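PDB 3DSB: putative acetyltransferase from Clostridium difficile, which probably transfers an acyl group, such as acetyl from acetyl-CoA, to an acceptor that has not been identified here. Local coordinates for residues A12-A21 and L41-L50; Y60-I70 and I101-I109. All coordinates share one frame; numbering follows the deposited sequence. Where two conformers were deposited one is given.

Interaction 1: A12-A21 and L41-L50; sequences ARMDDLDTIA and LTKGVKALLL
Leu17 packs among Thr42, Val45, Lys46 and Leu49 in an apolar knobs-into-holes contact between the start of helix 17-32 and the C-terminal part of helix 38-50. The short axes cross at 123° and approach to 9.5 Å. With CG of Leu17 anti to the backbone N (chi1 169°), its CD1 enters the hole and lies 3.6 Å from Val45 CG1. The same Val45 methyl meets Ile20 CG2 from the other helix at 3.6 Å. Toward the start of 12-21, Leu49 uses both branches. Its CD2 touches Ala12 CB at 3.6 Å, while its CD1 lies against Leu17 CB. Near Ala21, Leu41 CD2 reaches the backbone O of that residue. No direct hydrogen bond joins the segments. One water donates to Leu49 O at 2.8 Å and, weakly, to Ala12 O. Ahead of the helix, Asp16 OD2 accepts the Arg13 N-H at 2.8 Å, from above the carboxylate plane, and also pairs with Arg10. Ala12, Ile20 and Val45 all touch Tyr57 of strand 56-62. Two helices between the first two strands, packed on the sheet, are characteristic of the GNAT fold.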
loop_
_atom_site.group_PDB
_atom_site.type_symbol
_atom_site.label_atom_id
_atom_site.label_comp_id
_atom_site.label_asym_id
_atom_site.label_seq_id
_atom_site.Cartn_x
_atom_site.Cartn_y
_atom_site.Cartn_z
ATOM N N ALA A 12 -13.561 -10.966 9.770
ATOM C CA ALA A 12 -14.909 -10.787 9.253
ATOM C C ALA A 12 -15.341 -11.970 8.386
ATOM O O ALA A 12 -14.503 -12.745 7.927
ATOM C CB ALA A 12 -14.999 -9.459 8.460
ATOM N N ARG A 13 -16.650 -12.068 8.199
ATOM C CA ARG A 13 -17.322 -13.065 7.346
ATOM C C ARG A 13 -18.245 -12.347 6.364
ATOM O O ARG A 13 -18.564 -11.163 6.575
ATOM C CB ARG A 13 -18.153 -14.036 8.232
ATOM C CG ARG A 13 -17.349 -14.728 9.331
ATOM C CD ARG A 13 -18.138 -15.834 9.992
ATOM N NE ARG A 13 -19.121 -15.366 10.967
ATOM C CZ ARG A 13 -19.064 -15.580 12.294
ATOM N NH1 ARG A 13 -18.045 -16.219 12.860
ATOM N NH2 ARG A 13 -20.040 -15.132 13.065
HETATM N N MSE A 14 -18.700 -13.038 5.315
HETATM C CA MSE A 14 -19.601 -12.418 4.331
HETATM C C MSE A 14 -20.874 -11.852 4.964
HETATM O O MSE A 14 -21.383 -10.825 4.511
HETATM C CB MSE A 14 -19.930 -13.380 3.174
HETATM C CG MSE A 14 -20.781 -12.760 2.059
HETATM SE SE MSE A 14 -19.979 -11.154 1.237
HETATM C CE MSE A 14 -18.314 -11.954 0.718
ATOM N N ASP A 15 -21.396 -12.505 6.014
ATOM C CA ASP A 15 -22.569 -11.971 6.727
ATOM C C ASP A 15 -22.380 -10.608 7.381
ATOM O O ASP A 15 -23.350 -9.951 7.728
ATOM C CB ASP A 15 -23.040 -12.960 7.799
ATOM C CG ASP A 15 -24.012 -13.978 7.248
ATOM O OD1 ASP A 15 -24.664 -14.665 8.066
ATOM O OD2 ASP A 15 -24.145 -14.067 5.998
ATOM N N ASP A 16 -21.124 -10.203 7.568
ATOM C CA ASP A 16 -20.829 -8.906 8.159
ATOM C C ASP A 16 -20.864 -7.761 7.131
ATOM O O ASP A 16 -20.688 -6.587 7.507
ATOM C CB ASP A 16 -19.425 -8.942 8.727
ATOM C CG ASP A 16 -19.245 -9.950 9.850
ATOM O OD1 ASP A 16 -20.180 -10.122 10.680
ATOM O OD2 ASP A 16 -18.130 -10.508 9.914
ATOM N N LEU A 17 -21.093 -8.085 5.865
ATOM C CA LEU A 17 -21.049 -7.078 4.791
ATOM C C LEU A 17 -21.851 -5.820 5.115
ATOM O O LEU A 17 -21.352 -4.707 5.000
ATOM C CB LEU A 17 -21.542 -7.672 3.453
ATOM C CG LEU A 17 -21.794 -6.680 2.292
ATOM C CD1 LEU A 17 -20.480 -6.033 1.848
ATOM C CD2 LEU A 17 -22.422 -7.330 1.080
ATOM N N ASP A 18 -23.125 -5.971 5.467
ATOM C CA ASP A 18 -23.941 -4.778 5.614
ATOM C C ASP A 18 -23.472 -3.898 6.761
ATOM O O ASP A 18 -23.447 -2.664 6.643
ATOM C CB ASP A 18 -25.421 -5.148 5.820
ATOM C CG ASP A 18 -26.076 -5.665 4.558
ATOM O OD1 ASP A 18 -25.423 -5.682 3.489
ATOM O OD2 ASP A 18 -27.263 -6.062 4.642
ATOM N N THR A 19 -23.090 -4.535 7.867
ATOM C CA THR A 19 -22.606 -3.781 9.029
ATOM C C THR A 19 -21.269 -3.084 8.727
ATOM O O THR A 19 -21.078 -1.921 9.073
ATOM C CB THR A 19 -22.482 -4.701 10.227
ATOM O OG1 THR A 19 -23.781 -5.251 10.484
ATOM C CG2 THR A 19 -21.999 -3.939 11.455
ATOM N N ILE A 20 -20.339 -3.787 8.095
ATOM C CA ILE A 20 -19.038 -3.166 7.759
ATOM C C ILE A 20 -19.224 -2.002 6.778
ATOM O O ILE A 20 -18.550 -0.962 6.901
ATOM C CB ILE A 20 -18.060 -4.229 7.216
ATOM C CG1 ILE A 20 -17.647 -5.162 8.369
ATOM C CG2 ILE A 20 -16.846 -3.593 6.587
ATOM C CD1 ILE A 20 -16.868 -6.393 7.928
ATOM N N ALA A 21 -20.126 -2.160 5.819
ATOM C CA ALA A 21 -20.382 -1.078 4.878
ATOM C C ALA A 21 -20.995 0.120 5.665
ATOM O O ALA A 21 -20.542 1.264 5.503
ATOM C CB ALA A 21 -21.286 -1.545 3.720
ATOM N N LEU A 41 -19.282 1.481 -2.340
ATOM C CA LEU A 41 -18.719 1.002 -1.082
ATOM C C LEU A 41 -19.120 -0.457 -0.835
ATOM O O LEU A 41 -18.303 -1.275 -0.411
ATOM C CB LEU A 41 -19.195 1.896 0.068
ATOM C CG LEU A 41 -18.890 1.398 1.483
ATOM C CD1 LEU A 41 -17.356 1.330 1.704
ATOM C CD2 LEU A 41 -19.540 2.346 2.502
ATOM N N THR A 42 -20.398 -0.779 -1.069
ATOM C CA THR A 42 -20.852 -2.163 -0.843
ATOM C C THR A 42 -20.044 -3.137 -1.690
ATOM O O THR A 42 -19.594 -4.171 -1.208
ATOM C CB THR A 42 -22.362 -2.266 -1.072
ATOM O OG1 THR A 42 -23.012 -1.438 -0.081
ATOM C CG2 THR A 42 -22.794 -3.754 -0.926
ATOM N N LYS A 43 -19.842 -2.771 -2.961
ATOM C CA LYS A 43 -19.045 -3.610 -3.858
ATOM C C LYS A 43 -17.592 -3.727 -3.359
ATOM O O LYS A 43 -16.994 -4.812 -3.425
ATOM C CB LYS A 43 -19.014 -3.033 -5.279
ATOM C CG LYS A 43 -20.335 -3.204 -6.034
ATOM C CD LYS A 43 -20.349 -2.488 -7.365
ATOM C CE LYS A 43 -21.736 -2.597 -7.995
ATOM N NZ LYS A 43 -21.834 -1.710 -9.164
ATOM N N GLY A 44 -17.040 -2.596 -2.903
ATOM C CA GLY A 44 -15.657 -2.610 -2.437
ATOM C C GLY A 44 -15.477 -3.463 -1.198
ATOM O O GLY A 44 -14.448 -4.113 -1.041
ATOM N N VAL A 45 -16.413 -3.375 -0.252
ATOM C CA VAL A 45 -16.305 -4.201 0.965
ATOM C C VAL A 45 -16.472 -5.686 0.605
ATOM O O VAL A 45 -15.712 -6.536 1.062
ATOM C CB VAL A 45 -17.387 -3.792 1.978
ATOM C CG1 VAL A 45 -17.413 -4.762 3.188
ATOM C CG2 VAL A 45 -17.105 -2.379 2.444
ATOM N N LYS A 46 -17.470 -5.988 -0.228
ATOM C CA LYS A 46 -17.678 -7.390 -0.653
ATOM C C LYS A 46 -16.408 -7.944 -1.307
ATOM O O LYS A 46 -15.986 -9.093 -1.044
ATOM C CB LYS A 46 -18.868 -7.485 -1.617
ATOM C CG LYS A 46 -19.154 -8.903 -2.079
ATOM C CD LYS A 46 -20.202 -8.870 -3.199
ATOM C CE LYS A 46 -20.662 -10.286 -3.524
ATOM N NZ LYS A 46 -21.822 -10.257 -4.466
ATOM N N ALA A 47 -15.807 -7.146 -2.199
ATOM C CA ALA A 47 -14.646 -7.642 -2.926
ATOM C C ALA A 47 -13.539 -7.994 -1.931
ATOM O O ALA A 47 -12.846 -9.010 -2.069
ATOM C CB ALA A 47 -14.145 -6.615 -3.959
ATOM N N LEU A 48 -13.360 -7.148 -0.918
ATOM C CA LEU A 48 -12.340 -7.404 0.076
ATOM C C LEU A 48 -12.696 -8.650 0.903
ATOM O O LEU A 48 -11.838 -9.501 1.152
ATOM C CB LEU A 48 -12.172 -6.143 0.936
ATOM C CG LEU A 48 -10.875 -5.895 1.696
ATOM C CD1 LEU A 48 -10.862 -4.427 2.163
ATOM C CD2 LEU A 48 -10.765 -6.833 2.871
ATOM N N LEU A 49 -13.963 -8.768 1.319
ATOM C CA LEU A 49 -14.381 -9.962 2.099
ATOM C C LEU A 49 -14.120 -11.261 1.349
ATOM O O LEU A 49 -13.828 -12.291 1.989
ATOM C CB LEU A 49 -15.846 -9.850 2.520
ATOM C CG LEU A 49 -16.139 -8.804 3.605
ATOM C CD1 LEU A 49 -17.640 -8.568 3.677
ATOM C CD2 LEU A 49 -15.630 -9.235 4.969
ATOM N N LEU A 50 -14.226 -11.196 0.013
ATOM C CA LEU A 50 -14.111 -12.386 -0.825
ATOM C C LEU A 50 -12.672 -12.749 -1.131
ATOM O O LEU A 50 -12.413 -13.863 -1.624
ATOM C CB LEU A 50 -14.859 -12.187 -2.148
ATOM C CG LEU A 50 -16.372 -12.303 -2.074
ATOM C CD1 LEU A 50 -17.001 -11.761 -3.357
ATOM C CD2 LEU A 50 -16.762 -13.789 -1.830
HETATM O O HOH W 1 -14.544 -13.146 4.562
#

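Interaction 2: Y60-I70 and I101-I109; sequences YTVFDKVVAQI and IFNYLFNYI. With SO4 (sulfate ion), chain C.
Tyr60 lays one ring face against Ile101, in a contact that packs the hairpin of strands 56-62 and 65-77 on helix 101-115. Ile101 CG2 makes a CH-pi contact 4.0 Å from the ring centroid, 19° off the normal. CG of Tyr60 is anti to the backbone N (chi1 -170°), which carries the ring to the helix, where Ile101 crosses its face obliquely. Ile101 CD1 reaches Tyr60 CE2, while Leu105 CD2 comes near the ring plane at its edge.

The tight part continues along strand 65-70. Ala68 CB lies 3.6 Å from Ile101 CG2 and 3.7 Å from Leu105 CD1. Ile70 runs antiparallel to Leu105 and to Ile109, side chain against side chain. Its CD1 meets Ile109 CG1 at 3.7 Å, and its CG2 faces Leu105 CD2. These groups are buried, and no hydrogen bond crosses between the segments.

The solvent side is looser. Exposed Tyr104 brings CD2 to 3.9 Å from Tyr60 CE1. At the helix start, a sulfate, probably from the crystallisation liquor, accepts the Phe102 N-H through O1 at 2.9 Å; Arg98 N binds it too. This is consistent with the place where GNAT enzymes hold the acetyl-CoA pyrophosphate.

A classic beta bulge at Val67 and Ala68, opposite Tyr60, interrupts the hairpin pairing. Gln69 starts away from the helix and bonds to Ser89 and Asn24. Helix 101-115 covers this sheet face, with Tyr60 also touching Ile7 and Ile9 of strand 7-11, and Ile70 touching Val90 of strand 82-92.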
loop_
_atom_site.group_PDB
_atom_site.type_symbol
_atom_site.label_atom_id
_atom_site.label_comp_id
_atom_site.label_asym_id
_atom_site.label_seq_id
_atom_site.Cartn_x
_atom_site.Cartn_y
_atom_site.Cartn_z
ATOM N N TYR A 60 -14.891 -6.553 16.163
ATOM C CA TYR A 60 -15.056 -6.732 17.617
ATOM C C TYR A 60 -16.527 -7.055 17.867
ATOM O O TYR A 60 -17.400 -6.341 17.407
ATOM C CB TYR A 60 -14.640 -5.445 18.308
ATOM C CG TYR A 60 -14.516 -5.501 19.812
ATOM C CD1 TYR A 60 -13.260 -5.554 20.421
ATOM C CD2 TYR A 60 -15.650 -5.431 20.618
ATOM C CE1 TYR A 60 -13.133 -5.584 21.823
ATOM C CE2 TYR A 60 -15.537 -5.433 21.984
ATOM C CZ TYR A 60 -14.289 -5.494 22.579
ATOM O OH TYR A 60 -14.213 -5.496 23.950
ATOM N N THR A 61 -16.789 -8.198 18.517
ATOM C CA THR A 61 -18.183 -8.613 18.727
ATOM C C THR A 61 -18.493 -8.791 20.202
ATOM O O THR A 61 -17.621 -9.178 21.004
ATOM C CB THR A 61 -18.522 -9.941 17.963
ATOM O OG1 THR A 61 -17.807 -11.038 18.542
ATOM C CG2 THR A 61 -18.142 -9.819 16.473
ATOM N N VAL A 62 -19.745 -8.506 20.533
ATOM C CA VAL A 62 -20.221 -8.601 21.913
ATOM C C VAL A 62 -21.508 -9.402 21.864
ATOM O O VAL A 62 -22.490 -8.942 21.306
ATOM C CB VAL A 62 -20.482 -7.201 22.503
ATOM C CG1 VAL A 62 -21.074 -7.322 23.930
ATOM C CG2 VAL A 62 -19.182 -6.329 22.506
ATOM N N PHE A 63 -21.482 -10.617 22.436
ATOM C CA PHE A 63 -22.629 -11.544 22.309
ATOM C C PHE A 63 -23.084 -11.633 20.868
ATOM O O PHE A 63 -24.284 -11.522 20.561
ATOM C CB PHE A 63 -23.787 -11.152 23.245
ATOM C CG PHE A 63 -23.562 -11.566 24.678
ATOM C CD1 PHE A 63 -22.648 -10.878 25.488
ATOM C CD2 PHE A 63 -24.252 -12.669 25.218
ATOM C CE1 PHE A 63 -22.414 -11.250 26.786
ATOM C CE2 PHE A 63 -24.046 -13.018 26.573
ATOM C CZ PHE A 63 -23.113 -12.304 27.336
ATOM N N ASP A 64 -22.077 -11.773 19.991
ATOM C CA ASP A 64 -22.254 -11.945 18.540
ATOM C C ASP A 64 -22.565 -10.698 17.742
ATOM O O ASP A 64 -22.560 -10.758 16.511
ATOM C CB ASP A 64 -23.280 -13.034 18.206
ATOM C CG ASP A 64 -22.935 -14.373 18.839
ATOM O OD1 ASP A 64 -21.734 -14.743 18.891
ATOM O OD2 ASP A 64 -23.903 -15.044 19.304
ATOM N N LYS A 65 -22.841 -9.583 18.421
ATOM C CA LYS A 65 -23.120 -8.324 17.729
ATOM C C LYS A 65 -21.817 -7.648 17.335
ATOM O O LYS A 65 -20.969 -7.414 18.197
ATOM C CB LYS A 65 -23.903 -7.395 18.653
ATOM C CG LYS A 65 -24.281 -6.072 18.028
ATOM C CD LYS A 65 -25.056 -5.216 19.035
ATOM C CE LYS A 65 -25.289 -3.799 18.500
ATOM N NZ LYS A 65 -25.877 -3.779 17.127
ATOM N N VAL A 66 -21.666 -7.357 16.043
ATOM C CA VAL A 66 -20.495 -6.642 15.568
ATOM C C VAL A 66 -20.642 -5.161 15.965
ATOM O O VAL A 66 -21.606 -4.512 15.555
ATOM C CB VAL A 66 -20.374 -6.759 14.052
ATOM C CG1 VAL A 66 -19.342 -5.738 13.535
ATOM C CG2 VAL A 66 -20.010 -8.188 13.651
ATOM N N VAL A 67 -19.683 -4.628 16.735
ATOM C CA VAL A 67 -19.754 -3.256 17.216
ATOM C C VAL A 67 -18.533 -2.395 16.801
ATOM O O VAL A 67 -18.488 -1.202 17.098
ATOM C CB VAL A 67 -19.918 -3.184 18.752
ATOM C CG1 VAL A 67 -21.158 -3.967 19.196
ATOM C CG2 VAL A 67 -18.704 -3.754 19.457
ATOM N N ALA A 68 -17.532 -3.009 16.152
ATOM C CA ALA A 68 -16.380 -2.238 15.645
ATOM C C ALA A 68 -15.644 -3.022 14.613
ATOM O O ALA A 68 -15.798 -4.238 14.515
ATOM C CB ALA A 68 -15.437 -1.866 16.776
ATOM N N GLN A 69 -14.858 -2.302 13.806
ATOM C CA GLN A 69 -14.049 -2.967 12.748
ATOM C C GLN A 69 -12.721 -2.289 12.583
ATOM O O GLN A 69 -12.585 -1.083 12.848
ATOM C CB GLN A 69 -14.770 -2.958 11.402
ATOM C CG GLN A 69 -14.993 -1.564 10.810
ATOM C CD GLN A 69 -13.987 -1.250 9.667
ATOM O OE1 GLN A 69 -14.130 -1.748 8.539
ATOM N NE2 GLN A 69 -13.009 -0.399 9.950
ATOM N N ILE A 70 -11.763 -3.076 12.098
ATOM C CA ILE A 70 -10.466 -2.500 11.676
ATOM C C ILE A 70 -10.065 -3.222 10.392
ATOM O O ILE A 70 -10.307 -4.438 10.253
ATOM C CB ILE A 70 -9.379 -2.676 12.796
ATOM C CG1 ILE A 70 -8.095 -1.934 12.448
ATOM C CG2 ILE A 70 -9.159 -4.130 13.176
ATOM C CD1 ILE A 70 -7.159 -1.653 13.679
ATOM N N ILE A 101 -12.296 0.077 23.021
ATOM C CA ILE A 101 -12.356 -0.790 21.833
ATOM C C ILE A 101 -11.384 -0.353 20.739
ATOM O O ILE A 101 -10.763 -1.225 20.125
ATOM C CB ILE A 101 -13.781 -0.955 21.303
ATOM C CG1 ILE A 101 -14.653 -1.666 22.386
ATOM C CG2 ILE A 101 -13.783 -1.735 19.971
ATOM C CD1 ILE A 101 -16.113 -1.747 21.978
ATOM N N PHE A 102 -11.253 0.957 20.502
ATOM C CA PHE A 102 -10.330 1.414 19.461
ATOM C C PHE A 102 -8.930 0.831 19.766
ATOM O O PHE A 102 -8.292 0.214 18.886
ATOM C CB PHE A 102 -10.315 2.947 19.412
ATOM C CG PHE A 102 -9.424 3.514 18.348
ATOM C CD1 PHE A 102 -9.963 4.036 17.197
ATOM C CD2 PHE A 102 -8.056 3.527 18.520
ATOM C CE1 PHE A 102 -9.113 4.573 16.195
ATOM C CE2 PHE A 102 -7.213 4.035 17.523
ATOM C CZ PHE A 102 -7.739 4.572 16.383
ATOM N N ASN A 103 -8.479 0.985 21.010
ATOM C CA ASN A 103 -7.169 0.471 21.355
ATOM C C ASN A 103 -7.090 -1.067 21.383
ATOM O O ASN A 103 -6.024 -1.611 21.040
ATOM C CB ASN A 103 -6.661 1.043 22.684
ATOM C CG ASN A 103 -6.305 2.480 22.597
ATOM O OD1 ASN A 103 -6.215 3.054 21.508
ATOM N ND2 ASN A 103 -6.030 3.083 23.746
ATOM N N TYR A 104 -8.162 -1.774 21.791
ATOM C CA TYR A 104 -8.148 -3.242 21.708
ATOM C C TYR A 104 -7.885 -3.673 20.260
ATOM O O TYR A 104 -7.102 -4.619 20.001
ATOM C CB TYR A 104 -9.466 -3.874 22.174
ATOM C CG TYR A 104 -9.701 -3.922 23.660
ATOM C CD1 TYR A 104 -8.755 -4.469 24.515
ATOM C CD2 TYR A 104 -10.881 -3.411 24.190
ATOM C CE1 TYR A 104 -8.991 -4.499 25.904
ATOM C CE2 TYR A 104 -11.136 -3.437 25.566
ATOM C CZ TYR A 104 -10.179 -3.969 26.406
ATOM O OH TYR A 104 -10.438 -3.977 27.777
ATOM N N LEU A 105 -8.562 -3.021 19.317
ATOM C CA LEU A 105 -8.378 -3.385 17.896
ATOM C C LEU A 105 -6.984 -3.039 17.428
ATOM O O LEU A 105 -6.318 -3.838 16.783
ATOM C CB LEU A 105 -9.423 -2.673 17.025
ATOM C CG LEU A 105 -10.846 -3.212 17.182
ATOM C CD1 LEU A 105 -11.780 -2.323 16.416
ATOM C CD2 LEU A 105 -10.911 -4.658 16.701
ATOM N N PHE A 106 -6.533 -1.832 17.747
ATOM C CA PHE A 106 -5.222 -1.402 17.265
ATOM C C PHE A 106 -4.115 -2.297 17.835
ATOM O O PHE A 106 -3.171 -2.695 17.131
ATOM C CB PHE A 106 -5.032 0.052 17.677
ATOM C CG PHE A 106 -4.479 0.887 16.606
ATOM C CD1 PHE A 106 -5.311 1.589 15.731
ATOM C CD2 PHE A 106 -3.109 0.981 16.465
ATOM C CE1 PHE A 106 -4.759 2.373 14.665
ATOM C CE2 PHE A 106 -2.554 1.747 15.455
ATOM C CZ PHE A 106 -3.381 2.443 14.552
ATOM N N ASN A 107 -4.226 -2.613 19.124
ATOM C CA ASN A 107 -3.229 -3.470 19.761
ATOM C C ASN A 107 -3.300 -4.906 19.267
ATOM O O ASN A 107 -2.278 -5.612 19.213
ATOM C CB ASN A 107 -3.320 -3.341 21.283
ATOM C CG ASN A 107 -2.699 -2.048 21.778
ATOM O OD1 ASN A 107 -1.693 -1.606 21.236
ATOM N ND2 ASN A 107 -3.318 -1.416 22.775
ATOM N N TYR A 108 -4.495 -5.354 18.882
ATOM C CA TYR A 108 -4.636 -6.664 18.259
ATOM C C TYR A 108 -3.825 -6.742 16.960
ATOM O O TYR A 108 -3.128 -7.720 16.718
ATOM C CB TYR A 108 -6.123 -6.932 17.963
ATOM C CG TYR A 108 -6.458 -8.364 17.569
ATOM C CD1 TYR A 108 -6.753 -9.297 18.563
ATOM C CD2 TYR A 108 -6.514 -8.775 16.230
ATOM C CE1 TYR A 108 -7.066 -10.593 18.275
ATOM C CE2 TYR A 108 -6.829 -10.136 15.927
ATOM C CZ TYR A 108 -7.109 -11.015 16.968
ATOM O OH TYR A 108 -7.437 -12.367 16.734
ATOM N N ILE A 109 -3.897 -5.713 16.139
ATOM C CA ILE A 109 -3.136 -5.701 14.890
ATOM C C ILE A 109 -1.635 -5.565 15.200
ATOM O O ILE A 109 -0.810 -6.223 14.557
ATOM C CB ILE A 109 -3.654 -4.601 13.939
ATOM C CG1 ILE A 109 -5.163 -4.783 13.672
ATOM C CG2 ILE A 109 -2.802 -4.556 12.668
ATOM C CD1 ILE A 109 -5.584 -6.128 13.163
HETATM S S SO4 C . -12.979 4.440 21.523
HETATM O O1 SO4 C . -13.135 2.997 21.426
HETATM O O2 SO4 C . -12.757 4.939 20.136
HETATM O O3 SO4 C . -14.140 5.137 22.056
HETATM O O4 SO4 C . -11.744 4.741 22.241
#

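Overall arrangement
Interactions 1 and 2 follow in series along the chain, with centres 16 Å apart. They meet through the sheet. Ile20 CG2 of interaction 1 lies 3.8 Å from Gln69 OE1 of interaction 2, and Asp16 OD1 lies 3.5 Å from Val66 CG2. Ala68 and Ile70 point to helix 101-115, while Gln69 between them points away and meets Ile20. The two helix layers thus cover opposite faces of the sheet. Strand 56-62 follows helix 38-50 and links the contacts. Interaction 2 carries the sulfate at the probable cofactor-phosphate site. The side chain of Leu41 is about 8 Å from a bound trimethyl glycine, and that of Gln69 about 11 Å. Interaction 1 also borders the second subunit, where Gly44 O accepts a hydrogen bond from Trp76 of that subunit.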